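PDB 3HRA: ankyrin repeat family protein from Enterococcus faecalis, which is of unknown function but probably mediates protein-protein interactions, as ankyrin repeat proteins commonly do. Local coordinates for residues E38-L43 with L67-S72; A8-A13 with V32-T37. One frame throughout, in Å; residues are numbered along the deposited sequence.

Contact 1: residues E38-L43 with L67-S72; sequences EGNTPL and LQNSIS
Asn69 meets Glu38, Gly39 and Asn40 where two loops run in nearly opposite directions. Its CB lies 3.3 Å from Glu38 O and equally near Asn40 OD1. Its CG sits between the backbone N and the carbonyl carbon (chi1 67°). The side chains of Asn69 and Asn40 lie side by side and point the same way, with their amide planes 64° apart. At the tip, Asn69 ND2 donates to Asn40 OD1 over 2.9 Å, at an N-H...O angle of 165°. The acceptor lies almost in the amide plane of Asn69. The other tip atom, Asn69 OD1, turns back to its own loop. It accepts from Ile71 N in an Asx turn and also from Asp73 N. Both ends of the amide are therefore held, which fixes its rotation. A type I turn follows from Asn69 to Ser72.

These are the loops that ankyrin repeats set side by side, each leading into the first helix of a helical pair. Most of the residues between the segments belong to helices 42-49 and 52-60. Thr41 is the N-cap of helix 42-49, and its OG1 accepts from Asn44 N.

The backbones join at Ser70 N, which donates to Glu38 O over 2.9 Å. Gly39 packs with its CA 4.2 Å from Asn69 CA, and Gly39 O receives a CA-H...O contact from Asn69 CA. One water donates to Gly39 O and Leu67 O and accepts from Thr41 N. A second water donates to Gly39 O and Gln68 O. On the apolar side, Thr41 CG2 touches Leu67 CD1 at 3.7 Å, and Leu67 CD2 is slightly farther from the same methyl.

Contact 2: residues A8-A13 with V32-T37; sequences ALLEAA and VDEVDT
Glu34 reaches from its loop to the first turn of helix 8-14 and meets Leu10 tip to tip. In the ankyrin fold helices alternate with loops; the loop with Glu34 runs from helix 18-25 to helix 42-49. Glu34 OE2 accepts from Leu10 N over 2.9 Å, at an N-H...O angle of 157°. The N-H comes in nearly along the C-O axis of the carboxylate. The helix start would probably stabilise the negative charge.

Carbon atoms of Leu9 and Leu10 pack against the same oxygen. Leu10 CG lies 3.4 Å from Glu34 OE2, and Leu9 CB is 3.6 Å from it. The methylene Glu34 CG packs on Leu10 CG and CD1. Farther along the loop, Leu10 CD1 rests on the backbone of Val35, 3.5 Å from Val35 C. At the other end, Leu9 CD2 touches Val32 CB at 4.1 Å.

Several groups position this first shell. Glu34 CG lies between the backbone N and the carbonyl carbon (chi1 59°). Beyond CG the chain is extended, and this gives the carboxylate its reach to the helix. Its second oxygen, OE1, accepts from Gly7 N, just before the helix. Tyr30 OH bonds with Leu9 N and weakly with Glu34 OE1. Leu9 also packs on Ile24 of helix 18-25. Asp36 is held by its own loop: its OD1 accepts from the backbone N atoms of Glu38 and Asn40, while its CB lies 4.3 Å from Leu10 CD1.

Contact 2 precedes contact 1 along the chain, and their centres are about 10 Å apart. Contact 1 is a surface contact of loop with loop, in which only Thr41 is buried among the touching residues. It relies mainly on amide and backbone bonds and water, with one small apolar touch. Contact 2 is partly buried and joins a loop to a helix. There one carboxylate grips the helix start amid leucine and valine packing. The loop 32-37 runs directly into 38-43, which carries the start of helix 42-49, whose Pro42 packs on helix 8-14. Pro42 CG packs 3.7 Å from Leu9 CG, and Pro42 CD lies 3.2 Å from Glu34 O. Asn40 O also meets Leu10 CD2.

Contact 1: residues E38-L43 with L67-S72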
ATOM      1  N   GLU A  38      10.116 -17.040   3.153  1.00 11.06           N
ATOM      2  CA  GLU A  38      10.044 -15.627   3.512  1.00 11.76           C
ATOM      3  C   GLU A  38       8.644 -15.227   3.989  1.00  9.85           C
ATOM      4  O   GLU A  38       8.349 -14.040   4.169  1.00  9.79           O
ATOM      5  CB  GLU A  38      10.444 -14.758   2.313  1.00 15.26           C
ATOM      6  CG  GLU A  38      11.918 -14.372   2.266  1.00 22.51           C
ATOM      7  CD  GLU A  38      12.838 -15.563   2.126  1.00 23.04           C
ATOM      8  OE1 GLU A  38      12.597 -16.402   1.228  1.00 34.85           O
ATOM      9  OE2 GLU A  38      13.812 -15.652   2.911  1.00 42.11           O
ATOM     10  N   GLY A  39       7.780 -16.219   4.175  1.00  8.50           N
ATOM     11  CA  GLY A  39       6.436 -15.967   4.660  1.00  9.60           C
ATOM     12  C   GLY A  39       5.486 -15.437   3.602  1.00  5.61           C
ATOM     13  O   GLY A  39       4.412 -14.957   3.929  1.00  7.66           O
ATOM     14  N   ASN A  40       5.897 -15.508   2.339  1.00  4.92           N
ATOM     15  CA  ASN A  40       5.044 -15.099   1.213  1.00  4.46           C
ATOM     16  C   ASN A  40       4.056 -16.178   0.781  1.00  4.20           C
ATOM     17  O   ASN A  40       4.431 -17.340   0.603  1.00  5.92           O
ATOM     18  CB  ASN A  40       5.897 -14.715   0.000  1.00  3.22           C
ATOM     19  CG  ASN A  40       6.552 -13.362   0.155  1.00  6.67           C
ATOM     20  OD1 ASN A  40       5.928 -12.399   0.601  1.00  6.91           O
ATOM     21  ND2 ASN A  40       7.813 -13.278  -0.225  1.00 12.73           N
ATOM     22  N   THR A  41       2.793 -15.792   0.602  1.00  4.95           N
ATOM     23  CA  THR A  41       1.790 -16.662  -0.021  1.00  5.29           C
ATOM     24  C   THR A  41       1.871 -16.495  -1.535  1.00  6.60           C
ATOM     25  O   THR A  41       2.543 -15.587  -2.015  1.00  6.60           O
ATOM     26  CB  THR A  41       0.371 -16.251   0.395  1.00  3.77           C
ATOM     27  OG1 THR A  41       0.174 -14.865   0.070  1.00  4.70           O
ATOM     28  CG2 THR A  41       0.185 -16.419   1.852  1.00  5.54           C
ATOM     29  N   PRO A  42       1.179 -17.365  -2.299  1.00  4.85           N
ATOM     30  CA  PRO A  42       1.111 -17.160  -3.745  1.00  3.74           C
ATOM     31  C   PRO A  42       0.573 -15.772  -4.081  1.00  5.77           C
ATOM     32  O   PRO A  42       1.076 -15.139  -5.021  1.00  6.02           O
ATOM     33  CB  PRO A  42       0.166 -18.279  -4.194  1.00  3.09           C
ATOM     34  CG  PRO A  42       0.476 -19.385  -3.239  1.00  4.53           C
ATOM     35  CD  PRO A  42       0.641 -18.682  -1.913  1.00  5.27           C
ATOM     36  N   LEU A  43      -0.400 -15.288  -3.309  1.00  2.82           N
ATOM     37  CA  LEU A  43      -0.959 -13.969  -3.578  1.00  5.49           C
ATOM     38  C   LEU A  43       0.104 -12.895  -3.386  1.00  7.18           C
ATOM     39  O   LEU A  43       0.253 -12.022  -4.228  1.00  5.18           O
ATOM     40  CB  LEU A  43      -2.202 -13.674  -2.729  1.00  5.10           C
ATOM     41  CG  LEU A  43      -2.775 -12.257  -2.907  1.00  2.26           C
ATOM     42  CD1 LEU A  43      -3.148 -11.918  -4.366  1.00  4.20           C
ATOM     43  CD2 LEU A  43      -3.966 -12.048  -1.958  1.00  6.01           C
ATOM     44  N   LEU A  67      -2.368 -11.444   5.026  1.00  7.66           N
ATOM     45  CA  LEU A  67      -1.389 -12.378   5.593  1.00  5.77           C
ATOM     46  C   LEU A  67       0.009 -11.815   5.359  1.00  7.96           C
ATOM     47  O   LEU A  67       0.492 -11.783   4.227  1.00  6.91           O
ATOM     48  CB  LEU A  67      -1.544 -13.767   4.955  1.00  7.59           C
ATOM     49  CG  LEU A  67      -0.886 -14.949   5.700  1.00  8.52           C
ATOM     50  CD1 LEU A  67      -1.372 -16.295   5.178  1.00 11.63           C
ATOM     51  CD2 LEU A  67       0.637 -14.905   5.654  1.00 11.71           C
ATOM     52  N   GLN A  68       0.657 -11.382   6.440  1.00  5.79           N
ATOM     53  CA  GLN A  68       1.944 -10.690   6.344  1.00  6.93           C
ATOM     54  C   GLN A  68       3.138 -11.627   6.194  1.00 10.30           C
ATOM     55  O   GLN A  68       3.219 -12.673   6.855  1.00  8.48           O
ATOM     56  CB  GLN A  68       2.167  -9.795   7.569  1.00  5.10           C
ATOM     57  CG  GLN A  68       1.179  -8.675   7.681  1.00  4.21           C
ATOM     58  CD  GLN A  68       1.226  -7.987   9.032  1.00  7.48           C
ATOM     59  OE1 GLN A  68       1.704  -6.854   9.152  1.00 14.49           O
ATOM     60  NE2 GLN A  68       0.735  -8.663  10.052  1.00  8.56           N
ATOM     61  N   ASN A  69       4.081 -11.234   5.337  1.00  7.33           N
ATOM     62  CA  ASN A  69       5.325 -11.985   5.225  1.00  6.66           C
ATOM     63  C   ASN A  69       6.330 -11.616   6.312  1.00  7.40           C
ATOM     64  O   ASN A  69       6.009 -10.887   7.245  1.00  9.01           O
ATOM     65  CB  ASN A  69       5.937 -11.847   3.831  1.00  5.03           C
ATOM     66  CG  ASN A  69       6.420 -10.440   3.529  1.00  3.51           C
ATOM     67  OD1 ASN A  69       6.603  -9.619   4.422  1.00  7.60           O
ATOM     68  ND2 ASN A  69       6.642 -10.162   2.255  1.00  6.23           N
ATOM     69  N   SER A  70       7.554 -12.112   6.179  1.00  8.37           N
ATOM     70  CA  SER A  70       8.572 -11.940   7.213  0.50  2.87           C
ATOM     71  C   SER A  70       9.048 -10.509   7.426  1.00 11.24           C
ATOM     72  O   SER A  70       9.701 -10.223   8.428  1.00 12.17           O
ATOM     73  CB  SER A  70       9.763 -12.854   6.948  0.50  3.11           C
ATOM     74  OG  SER A  70       9.377 -14.202   7.142  0.50  5.88           O
ATOM     75  N   ILE A  71       8.744  -9.603   6.501  1.00  8.32           N
ATOM     76  CA  ILE A  71       9.017  -8.191   6.768  1.00  9.95           C
ATOM     77  C   ILE A  71       7.750  -7.363   7.000  1.00  6.53           C
ATOM     78  O   ILE A  71       7.747  -6.144   6.822  1.00  9.14           O
ATOM     79  CB  ILE A  71       9.952  -7.534   5.720  1.00 10.26           C
ATOM     80  CG1 ILE A  71       9.262  -7.375   4.362  1.00  8.96           C
ATOM     81  CG2 ILE A  71      11.270  -8.314   5.610  1.00 12.18           C
ATOM     82  CD1 ILE A  71      10.096  -6.579   3.383  1.00 13.13           C
ATOM     83  N   SER A  72       6.686  -8.038   7.425  1.00 10.08           N
ATOM     84  CA  SER A  72       5.417  -7.390   7.779  0.60  2.17           C
ATOM     85  C   SER A  72       4.572  -6.888   6.615  1.00  6.16           C
ATOM     86  O   SER A  72       3.595  -6.176   6.832  1.00  8.19           O
ATOM     87  CB  SER A  72       5.643  -6.248   8.775  0.60  2.25           C
ATOM     88  OG  SER A  72       5.870  -6.774  10.062  0.60 10.41           O
TER
HETATM   89  O   HOH W   1       2.298 -13.427   2.658  1.00  9.15           O
HETATM   90  O   HOH W   2       3.869 -15.284   7.113  1.00 38.42           O

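Contact 2: residues A8-A13 with V32-T37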
ATOM      1  N   ALA A   8       2.934 -26.451  -4.726  1.00 10.17           N
ATOM      2  CA  ALA A   8       2.594 -26.424  -6.148  1.00  9.10           C
ATOM      3  C   ALA A   8       2.196 -25.020  -6.614  1.00  7.60           C
ATOM      4  O   ALA A   8       2.635 -24.543  -7.671  1.00  6.85           O
ATOM      5  CB  ALA A   8       1.474 -27.436  -6.455  1.00  7.89           C
ATOM      6  N   LEU A   9       1.357 -24.366  -5.819  1.00  5.48           N
ATOM      7  CA  LEU A   9       0.809 -23.063  -6.183  1.00  5.00           C
ATOM      8  C   LEU A   9       1.868 -21.976  -6.043  1.00  5.69           C
ATOM      9  O   LEU A   9       1.921 -21.064  -6.855  1.00  7.21           O
ATOM     10  CB  LEU A   9      -0.424 -22.750  -5.327  1.00  5.95           C
ATOM     11  CG  LEU A   9      -1.291 -21.532  -5.681  1.00  5.12           C
ATOM     12  CD1 LEU A   9      -1.879 -21.677  -7.098  1.00  7.26           C
ATOM     13  CD2 LEU A   9      -2.426 -21.406  -4.647  1.00  6.80           C
ATOM     14  N   LEU A  10       2.712 -22.071  -5.014  1.00  7.15           N
ATOM     15  CA  LEU A  10       3.840 -21.147  -4.870  1.00  8.83           C
ATOM     16  C   LEU A  10       4.752 -21.230  -6.084  1.00  6.28           C
ATOM     17  O   LEU A  10       5.191 -20.209  -6.611  1.00  5.34           O
ATOM     18  CB  LEU A  10       4.636 -21.457  -3.608  1.00  7.11           C
ATOM     19  CG  LEU A  10       4.044 -20.947  -2.297  1.00  8.27           C
ATOM     20  CD1 LEU A  10       4.635 -21.691  -1.107  1.00  9.20           C
ATOM     21  CD2 LEU A  10       4.267 -19.444  -2.163  1.00 10.50           C
ATOM     22  N   GLU A  11       5.026 -22.456  -6.526  1.00  9.91           N
ATOM     23  CA  GLU A  11       5.880 -22.671  -7.690  1.00  8.28           C
ATOM     24  C   GLU A  11       5.272 -22.088  -8.967  1.00  9.01           C
ATOM     25  O   GLU A  11       5.975 -21.440  -9.747  1.00  8.27           O
ATOM     26  CB  GLU A  11       6.189 -24.151  -7.884  1.00 10.59           C
ATOM     27  CG  GLU A  11       7.189 -24.410  -8.997  1.00 12.20           C
ATOM     28  CD  GLU A  11       7.280 -25.885  -9.369  1.00 20.64           C
ATOM     29  OE1 GLU A  11       7.892 -26.670  -8.605  1.00 29.57           O
ATOM     30  OE2 GLU A  11       6.732 -26.256 -10.436  1.00 36.91           O
ATOM     31  N   ALA A  12       3.978 -22.312  -9.182  1.00  6.79           N
ATOM     32  CA  ALA A  12       3.270 -21.698 -10.306  1.00  8.29           C
ATOM     33  C   ALA A  12       3.302 -20.161 -10.266  1.00  6.17           C
ATOM     34  O   ALA A  12       3.451 -19.527 -11.308  1.00  6.47           O
ATOM     35  CB  ALA A  12       1.830 -22.187 -10.388  1.00  8.69           C
ATOM     36  N   ALA A  13       3.143 -19.570  -9.078  1.00  4.26           N
ATOM     37  CA  ALA A  13       3.217 -18.111  -8.951  1.00  9.54           C
ATOM     38  C   ALA A  13       4.634 -17.586  -9.240  1.00  6.62           C
ATOM     39  O   ALA A  13       4.818 -16.568  -9.935  1.00  4.77           O
ATOM     40  CB  ALA A  13       2.740 -17.664  -7.562  1.00  8.48           C
ATOM     41  N   VAL A  32      -4.898 -22.277  -0.451  1.00  6.19           N
ATOM     42  CA  VAL A  32      -4.273 -21.275  -1.325  1.00  4.29           C
ATOM     43  C   VAL A  32      -3.209 -20.415  -0.631  1.00  4.73           C
ATOM     44  O   VAL A  32      -2.400 -19.754  -1.287  1.00 11.65           O
ATOM     45  CB  VAL A  32      -5.326 -20.346  -1.986  1.00  9.09           C
ATOM     46  CG1 VAL A  32      -6.320 -21.169  -2.813  1.00 10.39           C
ATOM     47  CG2 VAL A  32      -6.061 -19.513  -0.932  1.00 10.88           C
ATOM     48  N   ASP A  33      -3.237 -20.394   0.692  1.00  8.37           N
ATOM     49  CA  ASP A  33      -2.321 -19.535   1.431  1.00  9.27           C
ATOM     50  C   ASP A  33      -1.115 -20.272   2.031  1.00 11.20           C
ATOM     51  O   ASP A  33      -0.631 -19.915   3.096  1.00 10.19           O
ATOM     52  CB  ASP A  33      -3.066 -18.753   2.506  1.00  6.25           C
ATOM     53  CG  ASP A  33      -3.829 -17.559   1.935  1.00  9.55           C
ATOM     54  OD1 ASP A  33      -3.405 -16.985   0.918  1.00 11.51           O
ATOM     55  OD2 ASP A  33      -4.859 -17.200   2.512  1.00 12.99           O
ATOM     56  N   GLU A  34      -0.617 -21.281   1.334  1.00  6.76           N
ATOM     57  CA  GLU A  34       0.662 -21.886   1.699  1.00  8.40           C
ATOM     58  C   GLU A  34       1.752 -20.816   1.656  1.00  9.40           C
ATOM     59  O   GLU A  34       1.623 -19.832   0.922  1.00  8.86           O
ATOM     60  CB  GLU A  34       1.000 -23.020   0.732  1.00  6.64           C
ATOM     61  CG  GLU A  34       1.088 -22.581  -0.718  1.00  7.20           C
ATOM     62  CD  GLU A  34       1.282 -23.763  -1.670  1.00  8.76           C
ATOM     63  OE1 GLU A  34       0.796 -24.879  -1.376  1.00 11.08           O
ATOM     64  OE2 GLU A  34       1.928 -23.581  -2.718  1.00  9.10           O
ATOM     65  N   VAL A  35       2.822 -21.002   2.437  1.00  5.18           N
ATOM     66  CA  VAL A  35       3.875 -19.997   2.498  1.00  6.63           C
ATOM     67  C   VAL A  35       5.285 -20.521   2.171  1.00  6.93           C
ATOM     68  O   VAL A  35       5.595 -21.707   2.377  1.00 11.17           O
ATOM     69  CB  VAL A  35       3.885 -19.241   3.862  1.00  7.76           C
ATOM     70  CG1 VAL A  35       2.640 -18.360   4.013  1.00  8.44           C
ATOM     71  CG2 VAL A  35       4.008 -20.213   5.012  1.00  8.42           C
ATOM     72  N   ASP A  36       6.116 -19.625   1.644  1.00  9.17           N
ATOM     73  CA  ASP A  36       7.515 -19.920   1.370  1.00  8.81           C
ATOM     74  C   ASP A  36       8.419 -19.534   2.542  1.00  9.68           C
ATOM     75  O   ASP A  36       7.935 -19.181   3.617  1.00  8.58           O
ATOM     76  CB  ASP A  36       7.978 -19.251   0.055  1.00  7.91           C
ATOM     77  CG  ASP A  36       8.061 -17.731   0.135  1.00 10.16           C
ATOM     78  OD1 ASP A  36       8.030 -17.117   1.233  1.00  9.47           O
ATOM     79  OD2 ASP A  36       8.196 -17.122  -0.944  1.00 15.06           O
ATOM     80  N   THR A  37       9.731 -19.612   2.338  1.00  6.88           N
ATOM     81  CA  THR A  37      10.681 -19.387   3.428  1.00  7.92           C
ATOM     82  C   THR A  37      10.667 -17.951   3.949  1.00  8.48           C
ATOM     83  O   THR A  37      11.163 -17.679   5.051  1.00 12.31           O
ATOM     84  CB  THR A  37      12.116 -19.744   3.001  1.00 11.38           C
ATOM     85  OG1 THR A  37      12.417 -19.056   1.782  1.00 18.06           O
ATOM     86  CG2 THR A  37      12.252 -21.247   2.763  1.00 11.36           C
TER